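Local coordinates for protein polyguluronate lyase (Corynebacterium sp., PDB 1UAI) that probably cleaves the poly-alpha-L-guluronate blocks of alginate as a lyase, using a jelly-roll beta-sandwich fold, at residues S89-T94 and S182-G187; E101-L106 and F128-T133. All blocks are in the same frame, centred on the assembly; numbering follows the deposited sequence.

Contact 1 of 2, residues S89-T94 and S182-G187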
loop_
_atom_site.group_PDB
_atom_site.type_symbol
_atom_site.label_atom_id
_atom_site.label_comp_id
_atom_site.label_asym_id
_atom_site.label_seq_id
_atom_site.Cartn_x
_atom_site.Cartn_y
_atom_site.Cartn_z
ATOM N N SER A 89 -13.302 2.065 13.877
ATOM C CA SER A 89 -13.441 0.935 14.780
ATOM C C SER A 89 -13.562 -0.407 14.078
ATOM O O SER A 89 -14.086 -0.496 12.972
ATOM C CB SER A 89 -14.676 1.154 15.657
ATOM O OG SER A 89 -15.022 -0.019 16.370
ATOM N N ALA A 90 -13.078 -1.456 14.734
ATOM C CA ALA A 90 -13.165 -2.800 14.184
ATOM C C ALA A 90 -14.378 -3.523 14.775
ATOM O O ALA A 90 -14.770 -4.583 14.290
ATOM C CB ALA A 90 -11.889 -3.580 14.494
ATOM N N THR A 91 -14.974 -2.938 15.814
ATOM C CA THR A 91 -16.128 -3.533 16.489
ATOM C C THR A 91 -17.450 -2.803 16.252
ATOM O O THR A 91 -18.502 -3.231 16.734
ATOM C CB THR A 91 -15.894 -3.609 18.010
ATOM O OG1 THR A 91 -15.626 -2.296 18.518
ATOM C CG2 THR A 91 -14.718 -4.519 18.324
ATOM N N SER A 92 -17.392 -1.697 15.521
ATOM C CA SER A 92 -18.578 -0.914 15.204
ATOM C C SER A 92 -18.511 -0.561 13.729
ATOM O O SER A 92 -17.488 -0.067 13.265
ATOM C CB SER A 92 -18.608 0.374 16.035
ATOM O OG SER A 92 -19.572 1.295 15.542
ATOM N N GLY A 93 -19.591 -0.826 12.998
ATOM C CA GLY A 93 -19.625 -0.512 11.581
ATOM C C GLY A 93 -19.010 -1.565 10.681
ATOM O O GLY A 93 -18.499 -2.585 11.147
ATOM N N THR A 94 -19.068 -1.305 9.379
ATOM C CA THR A 94 -18.526 -2.201 8.364
ATOM C C THR A 94 -17.568 -1.365 7.525
ATOM O O THR A 94 -17.966 -0.374 6.909
ATOM C CB THR A 94 -19.652 -2.777 7.488
ATOM O OG1 THR A 94 -20.585 -3.476 8.323
ATOM C CG2 THR A 94 -19.091 -3.740 6.453
ATOM N N SER A 182 -8.979 -12.037 14.055
ATOM C CA SER A 182 -9.647 -11.386 15.174
ATOM C C SER A 182 -8.921 -10.072 15.439
ATOM O O SER A 182 -7.697 -10.044 15.569
ATOM C CB SER A 182 -9.600 -12.275 16.419
ATOM O OG SER A 182 -10.337 -13.468 16.220
ATOM N N HIS A 183 -9.680 -8.985 15.514
ATOM C CA HIS A 183 -9.110 -7.662 15.740
ATOM C C HIS A 183 -10.198 -6.778 16.338
ATOM O O HIS A 183 -11.237 -6.565 15.718
ATOM C CB HIS A 183 -8.631 -7.086 14.407
ATOM C CG HIS A 183 -7.920 -5.775 14.529
ATOM N ND1 HIS A 183 -6.730 -5.633 15.208
ATOM C CD2 HIS A 183 -8.226 -4.550 14.042
ATOM C CE1 HIS A 183 -6.331 -4.376 15.133
ATOM N NE2 HIS A 183 -7.222 -3.698 14.430
ATOM N N THR A 184 -9.954 -6.253 17.535
ATOM C CA THR A 184 -10.952 -5.430 18.213
ATOM C C THR A 184 -10.539 -3.999 18.534
ATOM O O THR A 184 -11.334 -3.230 19.073
ATOM C CB THR A 184 -11.393 -6.097 19.529
ATOM O OG1 THR A 184 -10.255 -6.273 20.382
ATOM C CG2 THR A 184 -12.026 -7.451 19.250
ATOM N N SER A 185 -9.306 -3.630 18.210
ATOM C CA SER A 185 -8.855 -2.275 18.496
ATOM C C SER A 185 -9.443 -1.290 17.494
ATOM O O SER A 185 -9.866 -1.675 16.403
ATOM C CB SER A 185 -7.327 -2.200 18.450
ATOM O OG SER A 185 -6.845 -2.428 17.139
ATOM N N SER A 186 -9.484 -0.019 17.881
ATOM C CA SER A 186 -9.986 1.033 17.009
ATOM C C SER A 186 -8.770 1.762 16.447
ATOM O O SER A 186 -7.646 1.275 16.572
ATOM C CB SER A 186 -10.876 2.002 17.793
ATOM O OG SER A 186 -12.054 1.354 18.241
ATOM N N GLY A 187 -8.990 2.918 15.829
ATOM C CA GLY A 187 -7.888 3.673 15.259
ATOM C C GLY A 187 -7.311 3.050 13.996
ATOM O O GLY A 187 -6.152 3.279 13.655
HETATM O O HOH W 1 -12.918 -1.342 17.752
#
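Thr91 meets Thr184 through its methyl branch, and its hydroxyl turns to a bridging water. From CB the side chain forks. Thr91 CG2 lies 3.7 Å from Thr184 O and also reaches Thr184 CB, and the two threonine side chains cross obliquely. Thr91 OG1, set between the backbone N and the carbonyl carbon (chi1 57°), lies 3.0 Å from water 1. That water has four partners, two from each segment: it accepts from Ala90 N, donates to Thr184 O at 2.8 Å, and hydrogen-bonds Thr91 OG1 and Ser186 OG. The polar link between the loops is thus relayed by solvent, while their direct contacts are van der Waals.

Ala90 carries the tightest of these. Ala90 CB points at 182-187 and touches two backbone carbonyl oxygens, 3.3 Å from His183 O and 3.4 Å from Ser185 O. The same methyl approaches the imidazole obliquely, with Ala90 CB 3.8 Å from His183 CD2. A chi1 of -175° sets His183 CG anti to the backbone N, and chi2 of 64° turns CD2 to the Ala90 methyl; Asn188 OD1 is hydrogen-bonded to His183 NE2. At the other end Ser186 OG lies 3.7 Å from Ser89 CB.

Ala90 and His183 both form backbone hydrogen bonds with Gly167, in the turn between strands 158-165 and 168-173, so both loops meet the same turn. Residues 89-94 lead into strand 95-105; residues 182-187 leave edge strand 176-182 of the seven-stranded sheet and pass to strand 189-192 of the other sheet.

Contact 2 of 2, residues E101-L106 and F128-T133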
loop_
_atom_site.group_PDB
_atom_site.type_symbol
_atom_site.label_atom_id
_atom_site.label_comp_id
_atom_site.label_asym_id
_atom_site.label_seq_id
_atom_site.Cartn_x
_atom_site.Cartn_y
_atom_site.Cartn_z
ATOM N N GLU A 101 -4.539 -4.491 -7.950
ATOM C CA GLU A 101 -3.164 -4.076 -8.138
ATOM C C GLU A 101 -2.316 -5.215 -8.655
ATOM O O GLU A 101 -2.754 -6.367 -8.723
ATOM C CB GLU A 101 -2.568 -3.578 -6.813
ATOM C CG GLU A 101 -2.396 -4.665 -5.754
ATOM C CD GLU A 101 -1.799 -4.143 -4.452
ATOM O OE1 GLU A 101 -1.917 -2.926 -4.187
ATOM O OE2 GLU A 101 -1.227 -4.946 -3.681
ATOM N N ALA A 102 -1.096 -4.869 -9.034
ATOM C CA ALA A 102 -0.131 -5.844 -9.498
ATOM C C ALA A 102 1.224 -5.428 -8.950
ATOM O O ALA A 102 1.533 -4.235 -8.877
ATOM C CB ALA A 102 -0.084 -5.877 -11.023
ATOM N N PHE A 103 2.015 -6.409 -8.526
ATOM C CA PHE A 103 3.369 -6.145 -8.051
ATOM C C PHE A 103 4.185 -6.225 -9.346
ATOM O O PHE A 103 4.108 -7.228 -10.062
ATOM C CB PHE A 103 3.819 -7.227 -7.066
ATOM C CG PHE A 103 3.070 -7.216 -5.756
ATOM C CD1 PHE A 103 3.469 -6.385 -4.712
ATOM C CD2 PHE A 103 1.970 -8.048 -5.565
ATOM C CE1 PHE A 103 2.783 -6.387 -3.495
ATOM C CE2 PHE A 103 1.280 -8.055 -4.354
ATOM C CZ PHE A 103 1.688 -7.224 -3.318
ATOM N N ASN A 104 4.956 -5.183 -9.645
ATOM C CA ASN A 104 5.730 -5.134 -10.887
ATOM C C ASN A 104 7.223 -5.379 -10.762
ATOM O O ASN A 104 7.860 -5.840 -11.709
ATOM C CB ASN A 104 5.604 -3.760 -11.558
ATOM C CG ASN A 104 4.180 -3.280 -11.694
ATOM O OD1 ASN A 104 3.856 -2.171 -11.261
ATOM N ND2 ASN A 104 3.327 -4.087 -12.316
ATOM N N HIS A 105 7.787 -5.058 -9.607
ATOM C CA HIS A 105 9.227 -5.155 -9.442
ATOM C C HIS A 105 9.555 -5.378 -7.979
ATOM O O HIS A 105 8.860 -4.874 -7.097
ATOM C CB HIS A 105 9.829 -3.833 -9.935
ATOM C CG HIS A 105 11.230 -3.937 -10.452
ATOM N ND1 HIS A 105 12.335 -3.857 -9.633
ATOM C CD2 HIS A 105 11.704 -4.062 -11.713
ATOM C CE1 HIS A 105 13.430 -3.924 -10.369
ATOM N NE2 HIS A 105 13.075 -4.047 -11.635
ATOM N N LEU A 106 10.625 -6.123 -7.728
ATOM C CA LEU A 106 11.046 -6.423 -6.369
ATOM C C LEU A 106 12.501 -6.049 -6.152
ATOM O O LEU A 106 13.311 -6.103 -7.076
ATOM C CB LEU A 106 10.873 -7.915 -6.084
ATOM C CG LEU A 106 9.436 -8.439 -6.075
ATOM C CD1 LEU A 106 9.437 -9.956 -6.043
ATOM C CD2 LEU A 106 8.697 -7.870 -4.871
ATOM N N PHE A 128 -0.988 -7.246 2.537
ATOM C CA PHE A 128 -0.747 -8.123 1.393
ATOM C C PHE A 128 0.753 -7.955 1.169
ATOM O O PHE A 128 1.224 -6.867 0.816
ATOM C CB PHE A 128 -1.527 -7.653 0.164
ATOM C CG PHE A 128 -2.966 -8.100 0.142
ATOM C CD1 PHE A 128 -3.391 -9.070 -0.765
ATOM C CD2 PHE A 128 -3.900 -7.546 1.013
ATOM C CE1 PHE A 128 -4.724 -9.480 -0.804
ATOM C CE2 PHE A 128 -5.236 -7.949 0.982
ATOM C CZ PHE A 128 -5.646 -8.916 0.071
ATOM N N ARG A 129 1.493 -9.037 1.385
ATOM C CA ARG A 129 2.944 -9.023 1.295
ATOM C C ARG A 129 3.498 -10.046 0.312
ATOM O O ARG A 129 3.248 -11.246 0.443
ATOM C CB ARG A 129 3.515 -9.293 2.693
ATOM C CG ARG A 129 5.031 -9.350 2.782
ATOM C CD ARG A 129 5.486 -9.793 4.172
ATOM N NE ARG A 129 6.942 -9.803 4.279
ATOM C CZ ARG A 129 7.660 -8.861 4.880
ATOM N NH1 ARG A 129 7.065 -7.823 5.453
ATOM N NH2 ARG A 129 8.985 -8.940 4.882
ATOM N N LEU A 130 4.257 -9.569 -0.669
ATOM C CA LEU A 130 4.864 -10.458 -1.648
ATOM C C LEU A 130 6.341 -10.669 -1.335
ATOM O O LEU A 130 7.071 -9.713 -1.059
ATOM C CB LEU A 130 4.743 -9.882 -3.065
ATOM C CG LEU A 130 5.391 -10.714 -4.183
ATOM C CD1 LEU A 130 4.665 -12.048 -4.313
ATOM C CD2 LEU A 130 5.344 -9.955 -5.502
ATOM N N GLU A 131 6.760 -11.931 -1.356
ATOM C CA GLU A 131 8.158 -12.302 -1.150
ATOM C C GLU A 131 8.477 -13.232 -2.318
ATOM O O GLU A 131 8.074 -14.394 -2.320
ATOM C CB GLU A 131 8.351 -13.034 0.184
ATOM C CG GLU A 131 7.894 -12.229 1.391
ATOM C CD GLU A 131 8.368 -12.803 2.716
ATOM O OE1 GLU A 131 8.718 -14.001 2.771
ATOM O OE2 GLU A 131 8.382 -12.053 3.715
ATOM N N GLY A 132 9.179 -12.713 -3.324
ATOM C CA GLY A 132 9.502 -13.518 -4.490
ATOM C C GLY A 132 8.228 -13.791 -5.272
ATOM O O GLY A 132 7.640 -12.873 -5.845
ATOM N N THR A 133 7.797 -15.051 -5.307
ATOM C CA THR A 133 6.563 -15.410 -5.997
ATOM C C THR A 133 5.523 -15.872 -4.980
ATOM O O THR A 133 4.471 -16.391 -5.349
ATOM C CB THR A 133 6.776 -16.538 -7.037
ATOM O OG1 THR A 133 7.198 -17.735 -6.376
ATOM C CG2 THR A 133 7.828 -16.129 -8.054
#
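Leu130 lies over one face of the Phe103 ring. Leu130 CB is 3.9 Å from the centroid of the Phe103 ring and 3° off the normal, a CH-pi contact over the centre of the ring. Leu130 CG is anti to the backbone N (chi1 178°). The leucine and phenylalanine side chains slide past each other in opposite directions, and Leu130 CD2 is 3.5 Å from Phe103 CB. At the ring's edge, near its plane, Phe128 O lies 4.2 Å from Phe103 CZ. Leu106 extends the apolar patch: Leu106 CD2 is 4.0 Å from Leu130 CD2, the two side chains crossing at about a right angle, and Leu106 CD1 reaches Gly132 O at 3.4 Å.

Asn104 and His105 are together paired with Gln213, a classic beta bulge. Both point CB away from 128-133, consistent with Phe103 and Leu106, which flank the pair in sequence, both facing it. Tyr152 meets the Phe103 ring edge-to-face and its OH accepts a hydrogen bond from Phe103 N, while Leu113, Leu135 and Val214 pack around the phenylalanine. On the other face of strand 124-131, Arg129 NE bonds Glu131 OE2 at 2.7 Å, a salt bridge meeting the carboxylate on its anti side.

Strands 95-105 and 124-131 belong to different sheets, their touching parts running 47° apart. Interdigitated apolar side chains between two such layers form the buried core of a jelly-roll beta-sandwich.

In the fold
Contact 2 is core and contact 1 surface: their centres lie about 28 Å apart, and the centre of contact 1 is about 20 Å from the chain centre, that of contact 2 about 11 Å. The buried areas are similar, 244 and 265 Å², but the chemistry differs. In contact 1 small side chains and loop carbonyls meet, with a water supplying the polar link; in contact 2 aromatic and leucine side chains pack between sheets. Strand 95-105 connects them, since 89-94 leads into it and 101-106 includes its far end. Both segments of contact 2 fall within the chain between the two segments of contact 1, and the nearest atoms of the two contacts remain about 14 Å apart.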